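Local coordinates for mbGIPC protein (PDB 6X1X), which probably binds the C-terminal tails of partner proteins through its PDZ domain, the part of this choanoflagellate GIPC-family protein described here, at residues A54-T59 / F67-M72; L20-N25 / A30-I35; D51-A54 / D60-G63; R71-I76 / S80-I85. All coordinates share one frame; numbering follows the deposited sequence.

Interaction 1: residues A54-T59 / F67-M72; sequences AKINGT and FEVARM
Ile56 and Thr59 meet Val69 and Met72 in an apolar, partly buried contact between the end of strand 52-56, with the turn that follows it, and one side of helix 66-75. Ile56 and Met72 carry most of the contact. The tip CD1 of Ile56 runs out to a methyl of the helix, CG1 of Val69, at 4.0 Å, while its branch CG2 lies 4.1 Å from CG of Met72. The Ile56 and Met72 side chains run antiparallel alongside one another, which brings SD of Met72 back to within 3.9 Å of CB of Ile56. In the PDZ fold this helix forms one wall of the peptide groove, and the contact seats that wall on strand 52-56, while Val69 also reaches Ile22 of strand 20-23. The Met72 chain leaves the helix with CG anti to the backbone N, then turns at chi3 (-73°), carrying the methyl CE toward the turn to meet CG2 of Thr59 tip to tip at 4.1 Å. Thr59 is placed there by a type I' turn from Ile56 to Thr59, with Asn57 and Gly58 at its corner and closed by Thr59 N donating to Ile56 O at 2.9 Å. Replacing Met72 with an alanine removes the thioether arm, and would probably leave CG2 of Thr59 without its partner and open a gap beside the branch of Ile56.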
loop_
_atom_site.group_PDB
_atom_site.type_symbol
_atom_site.label_atom_id
_atom_site.label_comp_id
_atom_site.label_asym_id
_atom_site.label_seq_id
_atom_site.Cartn_x
_atom_site.Cartn_y
_atom_site.Cartn_z
ATOM N N ALA A 54 1.048 -6.143 -2.360
ATOM C CA ALA A 54 1.610 -7.441 -2.709
ATOM C C ALA A 54 3.022 -7.630 -2.179
ATOM O O ALA A 54 3.384 -8.745 -1.782
ATOM C CB ALA A 54 1.605 -7.624 -4.228
ATOM N N LYS A 55 3.826 -6.569 -2.188
ATOM C CA LYS A 55 5.214 -6.637 -1.750
ATOM C C LYS A 55 5.623 -5.293 -1.173
ATOM O O LYS A 55 5.121 -4.245 -1.583
ATOM C CB LYS A 55 6.184 -6.944 -2.900
ATOM C CG LYS A 55 5.960 -8.261 -3.600
ATOM C CD LYS A 55 7.147 -8.659 -4.461
ATOM C CE LYS A 55 6.878 -10.000 -5.131
ATOM N NZ LYS A 55 7.998 -10.421 -6.015
ATOM N N ILE A 56 6.570 -5.334 -0.241
ATOM C CA ILE A 56 7.288 -4.152 0.216
ATOM C C ILE A 56 8.766 -4.477 0.136
ATOM O O ILE A 56 9.200 -5.501 0.675
ATOM C CB ILE A 56 6.911 -3.765 1.656
ATOM C CG1 ILE A 56 5.454 -3.321 1.729
ATOM C CG2 ILE A 56 7.850 -2.673 2.172
ATOM C CD1 ILE A 56 4.924 -3.302 3.154
ATOM N N ASN A 57 9.526 -3.638 -0.565
ATOM C CA ASN A 57 10.973 -3.822 -0.691
ATOM C C ASN A 57 11.327 -5.250 -1.104
ATOM O O ASN A 57 12.268 -5.859 -0.585
ATOM C CB ASN A 57 11.697 -3.404 0.588
ATOM C CG ASN A 57 11.640 -1.918 0.811
ATOM O OD1 ASN A 57 11.628 -1.148 -0.146
ATOM N ND2 ASN A 57 11.600 -1.501 2.074
ATOM N N GLY A 58 10.555 -5.794 -2.043
ATOM C CA GLY A 58 10.810 -7.111 -2.588
ATOM C C GLY A 58 10.301 -8.278 -1.771
ATOM O O GLY A 58 10.396 -9.423 -2.234
ATOM N N THR A 59 9.785 -8.042 -0.569
ATOM C CA THR A 59 9.273 -9.114 0.273
ATOM C C THR A 59 7.873 -9.512 -0.170
ATOM O O THR A 59 6.994 -8.657 -0.289
ATOM C CB THR A 59 9.192 -8.626 1.713
ATOM O OG1 THR A 59 10.479 -8.174 2.129
ATOM C CG2 THR A 59 8.732 -9.749 2.624
ATOM N N PHE A 67 -1.583 -6.661 10.297
ATOM C CA PHE A 67 -0.638 -6.235 11.323
ATOM C C PHE A 67 0.804 -6.526 10.926
ATOM O O PHE A 67 1.711 -5.809 11.352
ATOM C CB PHE A 67 -0.997 -6.777 12.710
ATOM C CG PHE A 67 -0.952 -8.272 12.828
ATOM C CD1 PHE A 67 0.231 -8.930 13.107
ATOM C CD2 PHE A 67 -2.115 -9.012 12.723
ATOM C CE1 PHE A 67 0.250 -10.312 13.234
ATOM C CE2 PHE A 67 -2.101 -10.379 12.850
ATOM C CZ PHE A 67 -0.926 -11.028 13.102
ATOM N N GLU A 68 1.031 -7.560 10.102
ATOM C CA GLU A 68 2.386 -7.870 9.635
ATOM C C GLU A 68 2.846 -6.871 8.584
ATOM O O GLU A 68 3.999 -6.416 8.607
ATOM C CB GLU A 68 2.431 -9.297 9.084
ATOM C CG GLU A 68 2.097 -10.334 10.139
ATOM C CD GLU A 68 1.960 -11.739 9.600
ATOM O OE1 GLU A 68 1.344 -11.925 8.530
ATOM O OE2 GLU A 68 2.490 -12.660 10.254
ATOM N N VAL A 69 1.963 -6.540 7.642
ATOM C CA VAL A 69 2.270 -5.538 6.629
ATOM C C VAL A 69 2.472 -4.178 7.284
ATOM O O VAL A 69 3.404 -3.433 6.946
ATOM C CB VAL A 69 1.140 -5.524 5.582
ATOM C CG1 VAL A 69 1.380 -4.441 4.551
ATOM C CG2 VAL A 69 1.022 -6.887 4.914
ATOM N N ALA A 70 1.618 -3.851 8.257
ATOM C CA ALA A 70 1.742 -2.578 8.955
ATOM C C ALA A 70 3.068 -2.485 9.681
ATOM O O ALA A 70 3.724 -1.441 9.653
ATOM C CB ALA A 70 0.595 -2.413 9.948
ATOM N N ARG A 71 3.463 -3.562 10.361
ATOM C CA ARG A 71 4.754 -3.577 11.038
ATOM C C ARG A 71 5.892 -3.275 10.072
ATOM O O ARG A 71 6.804 -2.501 10.393
ATOM C CB ARG A 71 4.962 -4.943 11.678
ATOM C CG ARG A 71 6.356 -5.157 12.206
ATOM C CD ARG A 71 6.480 -6.532 12.817
ATOM N NE ARG A 71 7.870 -6.891 13.064
ATOM C CZ ARG A 71 8.250 -8.096 13.478
ATOM N NH1 ARG A 71 7.334 -9.039 13.677
ATOM N NH2 ARG A 71 9.539 -8.366 13.662
ATOM N N MET A 72 5.845 -3.861 8.877
ATOM C CA MET A 72 6.914 -3.649 7.911
ATOM C C MET A 72 6.993 -2.191 7.473
ATOM O O MET A 72 8.088 -1.635 7.333
ATOM C CB MET A 72 6.717 -4.589 6.729
ATOM C CG MET A 72 7.892 -4.599 5.761
ATOM S SD MET A 72 7.912 -6.034 4.676
ATOM C CE MET A 72 8.400 -7.298 5.851
#

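Interaction 2: residues L20-N25 / A30-I35; sequences LTISDN and AFIKKI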
loop_
_atom_site.group_PDB
_atom_site.type_symbol
_atom_site.label_atom_id
_atom_site.label_comp_id
_atom_site.label_asym_id
_atom_site.label_seq_id
_atom_site.Cartn_x
_atom_site.Cartn_y
_atom_site.Cartn_z
ATOM N N LEU A 20 -1.768 5.756 5.659
ATOM C CA LEU A 20 -2.498 4.574 5.224
ATOM C C LEU A 20 -3.289 3.961 6.367
ATOM O O LEU A 20 -2.786 3.846 7.491
ATOM C CB LEU A 20 -1.534 3.498 4.734
ATOM C CG LEU A 20 -0.760 3.823 3.469
ATOM C CD1 LEU A 20 0.228 2.709 3.167
ATOM C CD2 LEU A 20 -1.702 4.055 2.290
ATOM N N THR A 21 -4.494 3.504 6.057
ATOM C CA THR A 21 -5.212 2.550 6.895
ATOM C C THR A 21 -5.302 1.253 6.111
ATOM O O THR A 21 -5.815 1.245 4.986
ATOM C CB THR A 21 -6.623 3.040 7.206
ATOM O OG1 THR A 21 -6.546 4.303 7.870
ATOM C CG2 THR A 21 -7.374 2.035 8.083
ATOM N N ILE A 22 -4.800 0.175 6.685
ATOM C CA ILE A 22 -4.809 -1.097 5.985
ATOM C C ILE A 22 -5.533 -2.132 6.816
ATOM O O ILE A 22 -5.585 -2.064 8.052
ATOM C CB ILE A 22 -3.403 -1.574 5.578
ATOM C CG1 ILE A 22 -2.561 -1.876 6.804
ATOM C CG2 ILE A 22 -2.725 -0.531 4.697
ATOM C CD1 ILE A 22 -1.253 -2.555 6.460
ATOM N N SER A 23 -6.110 -3.103 6.123
ATOM C CA SER A 23 -6.812 -4.191 6.773
ATOM C C SER A 23 -6.616 -5.455 5.945
ATOM O O SER A 23 -5.868 -5.471 4.966
ATOM C CB SER A 23 -8.284 -3.851 6.978
ATOM O OG SER A 23 -8.865 -4.825 7.816
ATOM N N ASP A 24 -7.266 -6.535 6.373
ATOM C CA ASP A 24 -7.290 -7.776 5.606
ATOM C C ASP A 24 -8.563 -8.522 5.974
ATOM O O ASP A 24 -9.174 -8.246 7.009
ATOM C CB ASP A 24 -6.021 -8.637 5.805
ATOM C CG ASP A 24 -5.996 -9.363 7.143
ATOM O OD1 ASP A 24 -6.636 -10.431 7.245
ATOM O OD2 ASP A 24 -5.304 -8.907 8.073
ATOM N N ASN A 25 -8.983 -9.447 5.111
ATOM C CA ASN A 25 -10.214 -10.191 5.362
ATOM C C ASN A 25 -9.959 -11.608 5.858
ATOM O O ASN A 25 -10.894 -12.413 5.908
ATOM C CB ASN A 25 -11.149 -10.166 4.145
ATOM C CG ASN A 25 -10.550 -10.831 2.919
ATOM O OD1 ASN A 25 -9.602 -11.601 3.015
ATOM N ND2 ASN A 25 -11.121 -10.541 1.753
ATOM N N ALA A 30 -3.174 -8.032 2.305
ATOM C CA ALA A 30 -3.690 -6.856 2.985
ATOM C C ALA A 30 -4.034 -5.796 1.945
ATOM O O ALA A 30 -3.474 -5.773 0.846
ATOM C CB ALA A 30 -2.650 -6.328 3.969
ATOM N N PHE A 31 -4.975 -4.922 2.286
ATOM C CA PHE A 31 -5.423 -3.920 1.332
ATOM C C PHE A 31 -5.552 -2.562 1.998
ATOM O O PHE A 31 -5.643 -2.431 3.221
ATOM C CB PHE A 31 -6.738 -4.315 0.653
ATOM C CG PHE A 31 -7.891 -4.403 1.595
ATOM C CD1 PHE A 31 -8.158 -5.571 2.292
ATOM C CD2 PHE A 31 -8.708 -3.309 1.795
ATOM C CE1 PHE A 31 -9.231 -5.640 3.170
ATOM C CE2 PHE A 31 -9.777 -3.371 2.664
ATOM C CZ PHE A 31 -10.035 -4.537 3.351
ATOM N N ILE A 32 -5.559 -1.544 1.148
ATOM C CA ILE A 32 -5.623 -0.159 1.587
ATOM C C ILE A 32 -7.090 0.207 1.748
ATOM O O ILE A 32 -7.846 0.266 0.773
ATOM C CB ILE A 32 -4.911 0.773 0.606
ATOM C CG1 ILE A 32 -3.437 0.398 0.531
ATOM C CG2 ILE A 32 -5.066 2.223 1.038
ATOM C CD1 ILE A 32 -2.658 1.168 -0.513
ATOM N N LYS A 33 -7.490 0.457 2.984
ATOM C CA LYS A 33 -8.863 0.803 3.303
ATOM C C LYS A 33 -9.102 2.301 3.217
ATOM O O LYS A 33 -10.176 2.732 2.782
ATOM C CB LYS A 33 -9.171 0.309 4.717
ATOM C CG LYS A 33 -10.630 0.317 5.098
ATOM C CD LYS A 33 -10.804 -0.257 6.496
ATOM C CE LYS A 33 -12.268 -0.298 6.903
ATOM N NZ LYS A 33 -13.047 -1.232 6.042
ATOM N N LYS A 34 -8.125 3.104 3.640
ATOM C CA LYS A 34 -8.237 4.555 3.593
ATOM C C LYS A 34 -6.869 5.141 3.309
ATOM O O LYS A 34 -5.839 4.565 3.675
ATOM C CB LYS A 34 -8.733 5.151 4.920
ATOM C CG LYS A 34 -10.053 4.569 5.417
ATOM C CD LYS A 34 -10.517 5.194 6.723
ATOM C CE LYS A 34 -11.874 4.635 7.137
ATOM N NZ LYS A 34 -12.411 5.302 8.358
ATOM N N ILE A 35 -6.873 6.302 2.665
ATOM C CA ILE A 35 -5.680 7.111 2.473
ATOM C C ILE A 35 -6.020 8.505 2.965
ATOM O O ILE A 35 -6.901 9.168 2.407
ATOM C CB ILE A 35 -5.236 7.146 1.002
ATOM C CG1 ILE A 35 -4.901 5.728 0.525
ATOM C CG2 ILE A 35 -4.026 8.065 0.857
ATOM C CD1 ILE A 35 -4.553 5.645 -0.959
#
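The beta hairpin of strands 20-23 and 31-35, in which Thr21 faces both Lys33 and Lys34, supplies the strand that borders the peptide groove of a PDZ domain, across from helix 66-75. Two residues opposite one make a classic beta bulge, and Thr21 O accepts both amides: Lys33 N at 2.7 Å and Lys34 N at 3.3 Å. Thr21 N repays with a nearly straight bond to Lys34 O (2.9 Å, 175° at the hydrogen). Beyond the bulge, Ser23 and Phe31 exchange a second pair of backbone bonds. On the face toward the core, CD2 of Leu20 fits against CG2 of Ile32 and CG1 of Ile35, each at 4.0 Å. Leu20 and Ile35 extend together in one direction there, whereas Leu20 and Ile32 are set askew. The helix packs on that face, with Leu73 on Leu20 and Val69 and Ala70 on Ile22. On the other face Thr21 and Lys34 run alongside each other, their CB atoms 3.8 Å apart. Near the turn, Asp24 sends OD2 away to the backbone N of His66 and to Arg65. Phe31 holds its CG between backbone N and carbonyl carbon (chi1 64°), which tips the ring over toward the partner strand: CZ comes 4.1 Å from CB of Ser23, and CE1 3.8 Å from CA of Asp24.

Interaction 3: residues D51-A54 / D60-G63; sequences DHIA and DLNG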
loop_
_atom_site.group_PDB
_atom_site.type_symbol
_atom_site.label_atom_id
_atom_site.label_comp_id
_atom_site.label_asym_id
_atom_site.label_seq_id
_atom_site.Cartn_x
_atom_site.Cartn_y
_atom_site.Cartn_z
ATOM N N ASP A 51 -6.488 -0.809 -3.288
ATOM C CA ASP A 51 -5.338 -1.545 -3.790
ATOM C C ASP A 51 -4.870 -2.551 -2.748
ATOM O O ASP A 51 -4.901 -2.289 -1.539
ATOM C CB ASP A 51 -4.189 -0.584 -4.107
ATOM C CG ASP A 51 -4.422 0.232 -5.365
ATOM O OD1 ASP A 51 -5.352 -0.075 -6.131
ATOM O OD2 ASP A 51 -3.646 1.188 -5.594
ATOM N N HIS A 52 -4.440 -3.707 -3.219
ATOM C CA HIS A 52 -3.815 -4.695 -2.357
ATOM C C HIS A 52 -2.306 -4.475 -2.336
ATOM O O HIS A 52 -1.707 -4.054 -3.331
ATOM C CB HIS A 52 -4.159 -6.110 -2.829
ATOM C CG HIS A 52 -5.561 -6.527 -2.499
ATOM N ND1 HIS A 52 -6.641 -6.210 -3.296
ATOM C CD2 HIS A 52 -6.062 -7.212 -1.442
ATOM C CE1 HIS A 52 -7.745 -6.695 -2.753
ATOM N NE2 HIS A 52 -7.422 -7.303 -1.625
ATOM N N ILE A 53 -1.694 -4.750 -1.188
ATOM C CA ILE A 53 -0.253 -4.594 -1.022
ATOM C C ILE A 53 0.378 -5.963 -1.228
ATOM O O ILE A 53 0.274 -6.847 -0.371
ATOM C CB ILE A 53 0.099 -3.991 0.342
ATOM C CG1 ILE A 53 -0.545 -2.612 0.467
ATOM C CG2 ILE A 53 1.618 -3.901 0.492
ATOM C CD1 ILE A 53 -0.424 -1.998 1.850
ATOM N N ALA A 54 1.048 -6.143 -2.360
ATOM C CA ALA A 54 1.610 -7.441 -2.709
ATOM C C ALA A 54 3.022 -7.630 -2.179
ATOM O O ALA A 54 3.384 -8.745 -1.782
ATOM C CB ALA A 54 1.605 -7.624 -4.228
ATOM N N ASP A 60 7.655 -10.808 -0.380
ATOM C CA ASP A 60 6.341 -11.322 -0.760
ATOM C C ASP A 60 5.402 -11.248 0.440
ATOM O O ASP A 60 5.668 -11.850 1.483
ATOM C CB ASP A 60 6.517 -12.774 -1.206
ATOM C CG ASP A 60 5.239 -13.415 -1.719
ATOM O OD1 ASP A 60 4.189 -12.752 -1.776
ATOM O OD2 ASP A 60 5.304 -14.611 -2.090
ATOM N N LEU A 61 4.301 -10.516 0.304
ATOM C CA LEU A 61 3.354 -10.349 1.399
ATOM C C LEU A 61 2.058 -11.116 1.172
ATOM O O LEU A 61 1.058 -10.862 1.855
ATOM C CB LEU A 61 3.111 -8.868 1.691
ATOM C CG LEU A 61 4.399 -8.150 2.097
ATOM C CD1 LEU A 61 4.181 -6.653 2.161
ATOM C CD2 LEU A 61 4.914 -8.657 3.428
ATOM N N ASN A 62 2.064 -12.066 0.240
ATOM C CA ASN A 62 0.915 -12.947 0.079
ATOM C C ASN A 62 0.635 -13.699 1.375
ATOM O O ASN A 62 1.539 -14.271 1.986
ATOM C CB ASN A 62 1.183 -13.924 -1.062
ATOM C CG ASN A 62 -0.038 -14.739 -1.433
ATOM O OD1 ASN A 62 -1.170 -14.385 -1.092
ATOM N ND2 ASN A 62 0.185 -15.835 -2.142
ATOM N N GLY A 63 -0.628 -13.693 1.798
ATOM C CA GLY A 63 -1.027 -14.363 3.013
ATOM C C GLY A 63 -0.774 -13.591 4.286
ATOM O O GLY A 63 -1.202 -14.038 5.357
HETATM O O HOH W 1 -0.355 -8.335 1.929
HETATM O O HOH W 2 3.608 -10.790 -3.650
#
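Ala54 and Leu61 are joined directly by a backbone hydrogen bond, Leu61 N giving to Ala54 O at 2.9 Å, with 157° at the hydrogen. Two waters extend this single link. One donates to Ile53 O at 2.8 Å and to Leu61 O at 2.9 Å, bridging two backbone carbonyls that could not bond to each other. The other donates to Ala54 O and to OD1 of Asp60, so Ala54 O is gripped by an amide and a water together. Within 60-63, the same OD1 of Asp60 takes the amide N of Asn62 at 3.0 Å, from above the carboxylate plane. This is an Asx turn, and it bends the chain through Leu61. The apolar part is small: Ile53 and Leu61 stand next to each other with their ends turned alike, CG2 of Ile53 4.1 Å from CD1 of Leu61. Together these bonds hold the loop leading into helix 66-75 of the PDZ domain against strand 52-56. Strand 81-87 pairs along the other edge of that strand, through Ala54 and Ile85, while Ile53 also bonds to the backbone of Ala30 in the 20-35 hairpin and its side chain packs on Met84 of strand 81-87.

Interaction 4: residues R71-I76 / S80-I85; sequences RMLKEI and SEFTMI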
loop_
_atom_site.group_PDB
_atom_site.type_symbol
_atom_site.label_atom_id
_atom_site.label_comp_id
_atom_site.label_asym_id
_atom_site.label_seq_id
_atom_site.Cartn_x
_atom_site.Cartn_y
_atom_site.Cartn_z
ATOM N N ARG A 71 3.463 -3.562 10.361
ATOM C CA ARG A 71 4.754 -3.577 11.038
ATOM C C ARG A 71 5.892 -3.275 10.072
ATOM O O ARG A 71 6.804 -2.501 10.393
ATOM C CB ARG A 71 4.962 -4.943 11.678
ATOM C CG ARG A 71 6.356 -5.157 12.206
ATOM C CD ARG A 71 6.480 -6.532 12.817
ATOM N NE ARG A 71 7.870 -6.891 13.064
ATOM C CZ ARG A 71 8.250 -8.096 13.478
ATOM N NH1 ARG A 71 7.334 -9.039 13.677
ATOM N NH2 ARG A 71 9.539 -8.366 13.662
ATOM N N MET A 72 5.845 -3.861 8.877
ATOM C CA MET A 72 6.914 -3.649 7.911
ATOM C C MET A 72 6.993 -2.191 7.473
ATOM O O MET A 72 8.088 -1.635 7.333
ATOM C CB MET A 72 6.717 -4.589 6.729
ATOM C CG MET A 72 7.892 -4.599 5.761
ATOM S SD MET A 72 7.912 -6.034 4.676
ATOM C CE MET A 72 8.400 -7.298 5.851
ATOM N N LEU A 73 5.842 -1.551 7.250
ATOM C CA LEU A 73 5.834 -0.138 6.880
ATOM C C LEU A 73 6.262 0.741 8.046
ATOM O O LEU A 73 6.991 1.724 7.862
ATOM C CB LEU A 73 4.434 0.249 6.411
ATOM C CG LEU A 73 4.010 -0.375 5.087
ATOM C CD1 LEU A 73 2.532 -0.131 4.842
ATOM C CD2 LEU A 73 4.829 0.184 3.944
ATOM N N LYS A 74 5.810 0.400 9.254
ATOM C CA LYS A 74 6.124 1.186 10.438
ATOM C C LYS A 74 7.619 1.178 10.723
ATOM O O LYS A 74 8.184 2.194 11.142
ATOM C CB LYS A 74 5.357 0.592 11.617
ATOM C CG LYS A 74 5.560 1.290 12.947
ATOM C CD LYS A 74 4.742 0.621 14.047
ATOM C CE LYS A 74 3.260 0.666 13.749
ATOM N NZ LYS A 74 2.478 -0.039 14.817
ATOM N N GLU A 75 8.271 0.032 10.505
ATOM C CA GLU A 75 9.681 -0.112 10.841
ATOM C C GLU A 75 10.605 0.655 9.909
ATOM O O GLU A 75 11.741 0.947 10.295
ATOM C CB GLU A 75 10.072 -1.589 10.888
ATOM C CG GLU A 75 9.520 -2.261 12.126
ATOM C CD GLU A 75 9.689 -3.774 12.166
ATOM O OE1 GLU A 75 10.219 -4.387 11.204
ATOM O OE2 GLU A 75 9.274 -4.365 13.183
ATOM N N ILE A 76 10.159 0.993 8.703
ATOM C CA ILE A 76 11.000 1.729 7.757
ATOM C C ILE A 76 11.501 3.006 8.416
ATOM O O ILE A 76 10.691 3.800 8.912
ATOM C CB ILE A 76 10.238 2.050 6.466
ATOM C CG1 ILE A 76 9.872 0.754 5.735
ATOM C CG2 ILE A 76 11.059 2.991 5.580
ATOM C CD1 ILE A 76 8.901 0.938 4.604
ATOM N N SER A 80 13.980 7.233 4.755
ATOM C CA SER A 80 14.271 6.176 3.803
ATOM C C SER A 80 13.282 6.193 2.654
ATOM O O SER A 80 12.096 6.473 2.835
ATOM C CB SER A 80 14.139 4.817 4.487
ATOM O OG SER A 80 15.000 4.704 5.599
ATOM N N GLU A 81 13.777 5.864 1.474
ATOM C CA GLU A 81 12.903 5.492 0.376
ATOM C C GLU A 81 12.498 4.035 0.543
ATOM O O GLU A 81 13.219 3.231 1.142
ATOM C CB GLU A 81 13.632 5.649 -0.958
ATOM C CG GLU A 81 14.167 7.046 -1.219
ATOM C CD GLU A 81 14.925 7.147 -2.530
ATOM O OE1 GLU A 81 14.703 6.295 -3.415
ATOM O OE2 GLU A 81 15.748 8.079 -2.671
ATOM N N PHE A 82 11.317 3.698 0.036
ATOM C CA PHE A 82 10.893 2.308 -0.004
ATOM C C PHE A 82 10.079 2.089 -1.263
ATOM O O PHE A 82 9.566 3.035 -1.870
ATOM C CB PHE A 82 10.122 1.876 1.255
ATOM C CG PHE A 82 8.759 2.520 1.406
ATOM C CD1 PHE A 82 8.631 3.782 1.961
ATOM C CD2 PHE A 82 7.610 1.844 1.016
ATOM C CE1 PHE A 82 7.375 4.361 2.114
ATOM C CE2 PHE A 82 6.348 2.419 1.171
ATOM C CZ PHE A 82 6.236 3.677 1.716
ATOM N N THR A 83 9.963 0.823 -1.650
ATOM C CA THR A 83 9.154 0.425 -2.789
ATOM C C THR A 83 8.040 -0.500 -2.320
ATOM O O THR A 83 8.217 -1.298 -1.398
ATOM C CB THR A 83 10.015 -0.243 -3.868
ATOM O OG1 THR A 83 10.939 0.715 -4.394
ATOM C CG2 THR A 83 9.161 -0.763 -5.015
ATOM N N MET A 84 6.875 -0.367 -2.946
ATOM C CA MET A 84 5.715 -1.164 -2.601
ATOM C C MET A 84 5.047 -1.551 -3.906
ATOM O O MET A 84 4.854 -0.699 -4.779
ATOM C CB MET A 84 4.774 -0.337 -1.722
ATOM C CG MET A 84 3.600 -1.099 -1.154
ATOM S SD MET A 84 2.808 -0.126 0.137
ATOM C CE MET A 84 2.318 1.341 -0.771
ATOM N N ILE A 85 4.750 -2.831 -4.067
ATOM C CA ILE A 85 4.014 -3.311 -5.226
ATOM C C ILE A 85 2.558 -3.406 -4.818
ATOM O O ILE A 85 2.216 -4.122 -3.867
ATOM C CB ILE A 85 4.542 -4.668 -5.710
ATOM C CG1 ILE A 85 6.040 -4.585 -6.000
ATOM C CG2 ILE A 85 3.778 -5.110 -6.943
ATOM C CD1 ILE A 85 6.401 -3.601 -7.087
#
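Leu73, near the C-terminal end of helix 66-75, and Ile76 just beyond it press against strand 81-87 in a buried, wholly apolar contact, both on Phe82 and Leu73 also on Met84. The helix turn before it is tied on its exposed side by Arg71, whose NE donates to OE2 of Glu75 at 2.9 Å in a salt bridge; OE2 is met on its syn side but 33° out of the carboxylate plane, while it lies close to the guanidinium plane. Leu73 then brings one methyl, CD2, to two partners. It lies 3.9 Å from CE2 of Phe82, approaching the ring obliquely, and 4.3 Å from SD of Met84. This is part of the hydrophobic core of the PDZ fold, where the groove helix packs on the sheet: Leu73 also touches Ile56 of strand 52-56, and Phe82 is backed by Leu18 and by Val11 of strand 6-12. Past the last helical turn comes Ile76, its two branches splitting the work. CG2 sits 3.7 Å from CB of Ser80, whose hydroxyl turns to Pro77 O. CD1 stands over one face of Phe82, 4.0 Å from the ring centroid and 27° off the normal, a CH-pi contact whose nearest ring atom is CG at 3.6 Å. The extended chi2 of Ile76 (169°) carries CD1 that far. The carbonyls of Leu73 and Ile76 both accept from NZ of Lys13. With a serine in place of Phe82 the ring is gone, and CD1 of Ile76 would probably lose the ring face it rests on while CD2 of Leu73 faced a gap.

How the interactions relate
From the N terminus, interaction 2 closes first, a short hairpin loop complete before the others begin. Interaction 3 opens on strand 52-56 and closes at 60-63; interaction 1, sharing Ala54, closes later on helix 66-75, so the two start from the same stretch, and interaction 1 closes the longer loop. Interaction 4 sets out from that helix, sharing Arg71 and Met72, and returns to the sheet at strand 81-87. Interactions 1 and 4 thus fix successive parts of the helix to neighbouring strands. The hairpin joins them through Ile22 against Val69 and Leu20 against Leu73, and meets interaction 3 through backbone pairing of Ala30 with Ile53 and Ile32 with Asp51.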